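Local coordinates for protein enterochelin esterase (Salmonella enterica subsp. enterica serovar Typhimurium, PDB 3MGA) that probably hydrolyses the ester bonds of the iron-loaded siderophore enterobactin with an alpha/beta-hydrolase domain, helping the bacterium recover the bound iron, at residues P275-D279 / A280-V284; Q288-G291 / G292-A295; V351-P354 / I355-Q358. All coordinates share one frame; numbering follows the deposited sequence.

Contact 1. Residues P275-D279 / A280-V284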
loop_
_atom_site.group_PDB
_atom_site.type_symbol
_atom_site.label_atom_id
_atom_site.label_comp_id
_atom_site.label_asym_id
_atom_site.label_seq_id
_atom_site.Cartn_x
_atom_site.Cartn_y
_atom_site.Cartn_z
ATOM N N PRO A 275 -24.806 2.630 -15.038
ATOM C CA PRO A 275 -24.053 2.881 -16.268
ATOM C C PRO A 275 -22.659 3.483 -16.066
ATOM O O PRO A 275 -22.408 4.145 -15.069
ATOM C CB PRO A 275 -24.933 3.891 -17.032
ATOM C CG PRO A 275 -26.250 3.933 -16.330
ATOM C CD PRO A 275 -25.999 3.490 -14.926
ATOM N N PHE A 276 -21.766 3.216 -17.017
ATOM C CA PHE A 276 -20.406 3.775 -17.025
ATOM C C PHE A 276 -19.858 3.801 -18.461
ATOM O O PHE A 276 -20.319 3.054 -19.328
ATOM C CB PHE A 276 -19.454 3.045 -16.066
ATOM C CG PHE A 276 -19.281 1.586 -16.361
ATOM C CD1 PHE A 276 -18.384 1.161 -17.340
ATOM C CD2 PHE A 276 -19.980 0.630 -15.631
ATOM C CE1 PHE A 276 -18.212 -0.185 -17.609
ATOM C CE2 PHE A 276 -19.812 -0.724 -15.890
ATOM C CZ PHE A 276 -18.925 -1.134 -16.883
ATOM N N SER A 277 -18.875 4.666 -18.694
ATOM C CA SER A 277 -18.273 4.848 -20.022
ATOM C C SER A 277 -17.505 3.654 -20.592
ATOM O O SER A 277 -16.801 2.928 -19.868
ATOM C CB SER A 277 -17.324 6.050 -20.002
ATOM O OG SER A 277 -16.689 6.221 -21.260
ATOM N N ASP A 278 -17.631 3.488 -21.912
ATOM C CA ASP A 278 -16.939 2.429 -22.645
ATOM C C ASP A 278 -15.629 2.950 -23.225
ATOM O O ASP A 278 -14.917 2.225 -23.912
ATOM C CB ASP A 278 -17.836 1.848 -23.740
ATOM C CG ASP A 278 -18.938 0.964 -23.181
ATOM O OD1 ASP A 278 -18.746 0.411 -22.072
ATOM O OD2 ASP A 278 -19.983 0.803 -23.851
ATOM N N ASP A 279 -15.316 4.208 -22.926
ATOM C CA ASP A 279 -14.094 4.841 -23.390
ATOM C C ASP A 279 -12.906 4.345 -22.573
ATOM O O ASP A 279 -12.775 4.683 -21.403
ATOM C CB ASP A 279 -14.215 6.365 -23.261
ATOM C CG ASP A 279 -12.938 7.100 -23.659
ATOM O OD1 ASP A 279 -12.012 6.463 -24.218
ATOM O OD2 ASP A 279 -12.864 8.325 -23.400
ATOM N N ALA A 280 -12.031 3.563 -23.192
ATOM C CA ALA A 280 -10.856 3.036 -22.491
ATOM C C ALA A 280 -9.985 4.151 -21.886
ATOM O O ALA A 280 -9.340 3.952 -20.865
ATOM C CB ALA A 280 -10.030 2.170 -23.431
ATOM N N GLY A 281 -9.986 5.321 -22.524
ATOM C CA GLY A 281 -9.197 6.475 -22.081
ATOM C C GLY A 281 -9.425 6.979 -20.666
ATOM O O GLY A 281 -8.597 7.707 -20.136
ATOM N N ARG A 282 -10.567 6.657 -20.074
ATOM C CA ARG A 282 -10.841 7.063 -18.689
ATOM C C ARG A 282 -11.215 5.883 -17.806
ATOM O O ARG A 282 -11.789 6.068 -16.738
ATOM C CB ARG A 282 -11.921 8.137 -18.606
ATOM C CG ARG A 282 -13.234 7.823 -19.289
ATOM C CD ARG A 282 -14.240 8.868 -18.875
ATOM N NE ARG A 282 -15.363 8.996 -19.788
ATOM C CZ ARG A 282 -15.493 9.951 -20.707
ATOM N NH1 ARG A 282 -14.576 10.899 -20.847
ATOM N NH2 ARG A 282 -16.567 9.967 -21.484
ATOM N N THR A 283 -10.866 4.680 -18.253
ATOM C CA THR A 283 -11.143 3.474 -17.522
ATOM C C THR A 283 -9.882 3.108 -16.761
ATOM O O THR A 283 -8.831 2.803 -17.355
ATOM C CB THR A 283 -11.576 2.349 -18.460
ATOM O OG1 THR A 283 -12.751 2.766 -19.182
ATOM C CG2 THR A 283 -11.886 1.092 -17.676
ATOM N N VAL A 284 -9.987 3.134 -15.437
ATOM C CA VAL A 284 -8.854 2.861 -14.597
ATOM C C VAL A 284 -8.814 1.481 -13.980
ATOM O O VAL A 284 -9.831 0.899 -13.636
ATOM C CB VAL A 284 -8.779 3.880 -13.435
ATOM C CG1 VAL A 284 -7.728 3.441 -12.374
ATOM C CG2 VAL A 284 -8.489 5.276 -13.970
HETATM O O HOH W 1 -15.067 4.087 -17.833
#
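The loop that carries the chain from helix 256-273 into strand 284-288 closes through a short 3-10 turn, in which the carbonyl of Asp279 is held by both Arg282 and Thr283. Asp279 O accepts from Arg282 N at 3.2 Å in a nearly straight bond (170° at the hydrogen) and from Thr283 OG1 at 2.9 Å. The two donors arrive from opposite faces of the carbonyl plane, so the oxygen is clamped between them.

Thr283 can reach back because its hydroxyl stands anti to its own carbonyl carbon (chi1 -59°). A water gives one hydrogen to Thr283 OG1 at 3.0 Å and another to Ser277 O at 2.9 Å, bridging the two arms of the loop. Arg305 also serves these same two oxygens.

The Asp279 side chain follows the turn. With CG anti to the backbone N (chi1 177°), it brings OD1 to 2.9 Å from Gly281 N, which meets the carboxylate from above its plane. Asp279 OD2 lies over one face of the Arg282 guanidinium, 4.0 Å from its NH1, with the two groups steeply inclined; charge attraction may act here, but the oxygen sits well off the guanidinium plane, so this is not a salt bridge. Arg282 spends its NH2 on a salt bridge to Glu201.

Two residues earlier, Ser277 OG accepts from Asp279 N at 3.0 Å. The loop thus illustrates how side-chain oxygens can stand in for main-chain ones: an ST turn at Ser277 runs into an Asx turn at Asp279, which overlaps the 3-10 turn leading to the strand.

Contact 2. Residues Q288-G291 / G292-A295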
loop_
_atom_site.group_PDB
_atom_site.type_symbol
_atom_site.label_atom_id
_atom_site.label_comp_id
_atom_site.label_asym_id
_atom_site.label_seq_id
_atom_site.Cartn_x
_atom_site.Cartn_y
_atom_site.Cartn_z
ATOM N N GLN A 288 -1.911 -2.430 -6.006
ATOM C CA GLN A 288 -0.645 -2.328 -5.307
ATOM C C GLN A 288 0.043 -3.681 -5.225
ATOM O O GLN A 288 -0.613 -4.707 -5.058
ATOM C CB GLN A 288 -0.857 -1.805 -3.885
ATOM C CG GLN A 288 -1.748 -0.584 -3.788
ATOM C CD GLN A 288 -3.215 -0.912 -3.937
ATOM O OE1 GLN A 288 -3.683 -1.931 -3.439
ATOM N NE2 GLN A 288 -3.958 -0.026 -4.588
ATOM N N SER A 289 1.371 -3.670 -5.325
ATOM C CA SER A 289 2.181 -4.884 -5.228
ATOM C C SER A 289 1.761 -5.806 -6.387
ATOM O O SER A 289 1.837 -5.365 -7.539
ATOM C CB SER A 289 2.017 -5.496 -3.836
ATOM O OG SER A 289 3.024 -6.448 -3.574
ATOM N N PHE A 290 1.311 -7.044 -6.143
ATOM C CA PHE A 290 0.870 -7.869 -7.288
ATOM C C PHE A 290 -0.283 -7.186 -8.015
ATOM O O PHE A 290 -0.523 -7.459 -9.192
ATOM C CB PHE A 290 0.439 -9.301 -6.934
ATOM C CG PHE A 290 1.569 -10.259 -6.683
ATOM C CD1 PHE A 290 2.692 -10.269 -7.493
ATOM C CD2 PHE A 290 1.431 -11.263 -5.729
ATOM C CE1 PHE A 290 3.710 -11.199 -7.288
ATOM C CE2 PHE A 290 2.436 -12.192 -5.523
ATOM C CZ PHE A 290 3.580 -12.158 -6.301
ATOM N N GLY A 291 -1.009 -6.324 -7.302
ATOM C CA GLY A 291 -2.117 -5.577 -7.890
ATOM C C GLY A 291 -1.628 -4.585 -8.931
ATOM O O GLY A 291 -2.329 -4.301 -9.908
ATOM N N GLY A 292 -0.426 -4.051 -8.714
ATOM C CA GLY A 292 0.171 -3.076 -9.634
ATOM C C GLY A 292 0.634 -3.767 -10.899
ATOM O O GLY A 292 0.461 -3.252 -12.011
ATOM N N LEU A 293 1.221 -4.939 -10.713
ATOM C CA LEU A 293 1.690 -5.758 -11.809
ATOM C C LEU A 293 0.504 -6.178 -12.660
ATOM O O LEU A 293 0.538 -6.091 -13.891
ATOM C CB LEU A 293 2.407 -7.006 -11.255
ATOM C CG LEU A 293 2.822 -8.134 -12.203
ATOM C CD1 LEU A 293 3.806 -7.675 -13.268
ATOM C CD2 LEU A 293 3.415 -9.283 -11.381
ATOM N N SER A 294 -0.553 -6.615 -11.992
ATOM C CA SER A 294 -1.748 -7.072 -12.673
ATOM C C SER A 294 -2.437 -5.926 -13.421
ATOM O O SER A 294 -2.936 -6.132 -14.519
ATOM C CB SER A 294 -2.719 -7.723 -11.679
ATOM O OG SER A 294 -3.650 -8.552 -12.353
ATOM N N ALA A 295 -2.457 -4.726 -12.839
ATOM C CA ALA A 295 -3.110 -3.575 -13.499
ATOM C C ALA A 295 -2.393 -3.180 -14.791
ATOM O O ALA A 295 -3.037 -2.884 -15.781
ATOM C CB ALA A 295 -3.221 -2.374 -12.549
#
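Ser289 and Leu293 meet through the first turn of helix 290-301, where Ser289 O accepts from two successive amides. Gly292 N approaches Ser289 O at 2.9 Å by a bent bond, and Leu293 N reaches the same Ser289 O at 3.3 Å in a straighter one. The regular helical ladder follows, with Ser294 N at 2.9 Å from Phe290 O and Ala295 N at 3.0 Å from Gly291 O.

Among the side chains, Phe290 and Leu293 lie alongside each other and point the same way, Phe290 CD1 4.1 Å from Leu293 CD2. Leu293 places its branch there by holding CG anti to the backbone N (chi1 171°). Beyond this pair, Trp318 meets the Phe290 ring almost perpendicularly and also touches Leu293. Ser294 turns CB to within 3.3 Å of Phe290 O, while its hydroxyl is bonded to the indole nitrogen of Trp259.

What sets this turn up is the tight bend before it. Ser289 has a positive phi (62°, with psi -123°), and Gly291 N closes the bend on Gln288 O at 2.8 Å. This strained backbone, with Gly287 and Gly291 on either side of Ser289 in the sequence, fits the nucleophile elbow of alpha/beta hydrolases, in which the serine would be the nucleophile. Ser289 OG bonds to Ser315 OG and to a glycerol, probably from the crystallisation liquor, one oxygen of which also bonds to Phe290 N; this is consistent with an oxyanion-hole amide. The serine side chain touches His383.

Gln288, whose amide is anchored by Trp213, ends strand 284-288; the chain then turns at once into helix 290-301, the crossover helix of a beta-alpha-beta unit that continues into strand 308-312, with helix 245-251 touching Ser289 and Phe290 through Arg248.

Contact 3. Residues V351-P354 / I355-Q358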
loop_
_atom_site.group_PDB
_atom_site.type_symbol
_atom_site.label_atom_id
_atom_site.label_comp_id
_atom_site.label_asym_id
_atom_site.label_seq_id
_atom_site.Cartn_x
_atom_site.Cartn_y
_atom_site.Cartn_z
ATOM N N VAL A 351 11.241 4.701 -2.146
ATOM C CA VAL A 351 12.689 4.560 -2.023
ATOM C C VAL A 351 13.061 3.623 -0.868
ATOM O O VAL A 351 14.215 3.200 -0.758
ATOM C CB VAL A 351 13.397 5.936 -1.853
ATOM C CG1 VAL A 351 13.238 6.774 -3.103
ATOM C CG2 VAL A 351 12.875 6.699 -0.617
ATOM N N ARG A 352 12.082 3.307 -0.012
ATOM C CA ARG A 352 12.282 2.394 1.114
ATOM C C ARG A 352 11.939 0.935 0.741
ATOM O O ARG A 352 11.735 0.098 1.613
ATOM C CB ARG A 352 11.439 2.813 2.315
ATOM C CG ARG A 352 11.757 4.175 2.922
ATOM C CD ARG A 352 13.105 4.175 3.562
ATOM N NE ARG A 352 13.296 5.271 4.510
ATOM C CZ ARG A 352 14.386 5.413 5.264
ATOM N NH1 ARG A 352 15.378 4.535 5.172
ATOM N NH2 ARG A 352 14.491 6.431 6.111
ATOM N N GLU A 353 11.839 0.649 -0.552
ATOM C CA GLU A 353 11.604 -0.715 -1.046
ATOM C C GLU A 353 12.496 -0.855 -2.272
ATOM O O GLU A 353 11.998 -0.898 -3.402
ATOM C CB GLU A 353 10.123 -0.974 -1.357
ATOM C CG GLU A 353 9.435 0.115 -2.195
ATOM C CD GLU A 353 7.980 -0.182 -2.510
ATOM O OE1 GLU A 353 7.307 0.726 -3.041
ATOM O OE2 GLU A 353 7.498 -1.302 -2.224
ATOM N N PRO A 354 13.832 -0.899 -2.042
ATOM C CA PRO A 354 14.891 -0.967 -3.055
ATOM C C PRO A 354 14.630 -1.914 -4.204
ATOM O O PRO A 354 14.694 -1.501 -5.361
ATOM C CB PRO A 354 16.115 -1.443 -2.261
ATOM C CG PRO A 354 15.904 -0.946 -0.914
ATOM C CD PRO A 354 14.406 -0.859 -0.683
ATOM N N ILE A 355 14.346 -3.173 -3.890
ATOM C CA ILE A 355 14.112 -4.169 -4.921
ATOM C C ILE A 355 12.974 -3.708 -5.821
ATOM O O ILE A 355 13.133 -3.622 -7.040
ATOM C CB ILE A 355 13.816 -5.566 -4.326
ATOM C CG1 ILE A 355 15.039 -6.085 -3.557
ATOM C CG2 ILE A 355 13.461 -6.553 -5.425
ATOM C CD1 ILE A 355 14.879 -7.499 -2.996
ATOM N N VAL A 356 11.839 -3.390 -5.208
ATOM C CA VAL A 356 10.672 -2.934 -5.950
ATOM C C VAL A 356 10.975 -1.633 -6.688
ATOM O O VAL A 356 10.658 -1.498 -7.863
ATOM C CB VAL A 356 9.458 -2.752 -5.027
ATOM C CG1 VAL A 356 8.278 -2.121 -5.790
ATOM C CG2 VAL A 356 9.065 -4.090 -4.412
ATOM N N PHE A 357 11.611 -0.690 -5.999
ATOM C CA PHE A 357 11.960 0.595 -6.599
ATOM C C PHE A 357 12.836 0.438 -7.851
ATOM O O PHE A 357 12.554 1.028 -8.900
ATOM C CB PHE A 357 12.665 1.470 -5.573
ATOM C CG PHE A 357 12.967 2.853 -6.065
ATOM C CD1 PHE A 357 11.986 3.830 -6.063
ATOM C CD2 PHE A 357 14.233 3.184 -6.511
ATOM C CE1 PHE A 357 12.260 5.104 -6.513
ATOM C CE2 PHE A 357 14.510 4.460 -6.953
ATOM C CZ PHE A 357 13.520 5.422 -6.951
ATOM N N GLN A 358 13.902 -0.345 -7.740
ATOM C CA GLN A 358 14.796 -0.579 -8.875
ATOM C C GLN A 358 14.045 -1.264 -10.007
ATOM O O GLN A 358 14.248 -0.948 -11.179
ATOM C CB GLN A 358 16.002 -1.418 -8.454
ATOM C CG GLN A 358 16.995 -0.681 -7.559
ATOM C CD GLN A 358 18.136 -1.573 -7.080
ATOM O OE1 GLN A 358 19.310 -1.194 -7.156
ATOM N NE2 GLN A 358 17.796 -2.777 -6.618
#
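Glu353 OE1 is gripped by Ser313 OG and Gly350 N, and the carboxylate held in this way lies against the side chain of Val356. Glu353 OE2 rests 3.7 Å from Val356 CB, and Glu353 CD comes to 3.8 Å from Val356 CG1, so the aliphatic branch flanks the acid. The acid starts in the position between its backbone N and carbonyl carbon (chi1 48°) and runs extended from there, which lets OE2 bond to His383 ND1.

Glu353 O, from the N-cap residue, and Pro354 O, from the first helical residue, open the bonding of helix 354-367: Glu353 O accepts from Phe357 N at 2.6 Å, and Pro354 O takes Gln358 N at 2.8 Å. Gln358 leans its CG to 3.3 Å from Pro354 O.

Phe357, with CG anti to the backbone N (chi1 -175°), turns one face of its ring to Val351. Val351 CG1 sits over that face, 3.9 Å from Phe357 CE1, and strand 373-379 touches the ring through Trp376 and Gln378.

An acid fixed by two donors, flanked by an apolar branch and bonded to a histidine that touches Ser289 is consistent with the acid member of a catalytic triad Ser289-His383-Glu353; the bond from Glu353 OE2 to ND1 would then orient the histidine.

Overall arrangement
All three contacts lie in the esterase domain, but at different depths. Contact 2 is buried near the middle of the chain, contact 3 is partly buried about 15 Å from it between centres, and contact 1 is a partly buried loop, its centre about 25 Å from that of the chain. Strand 284-288 joins contact 1 at its start to contact 2 at its end. Contacts 2 and 3 do not touch, yet His383 meets both Ser289 and Glu353, so they share the probable active site. Their chemistry follows place: charged and hydroxyl groups with a water at the periphery, helix amides and aromatic neighbours inside, and, in contact 3, an anchored acid at the start of a helix.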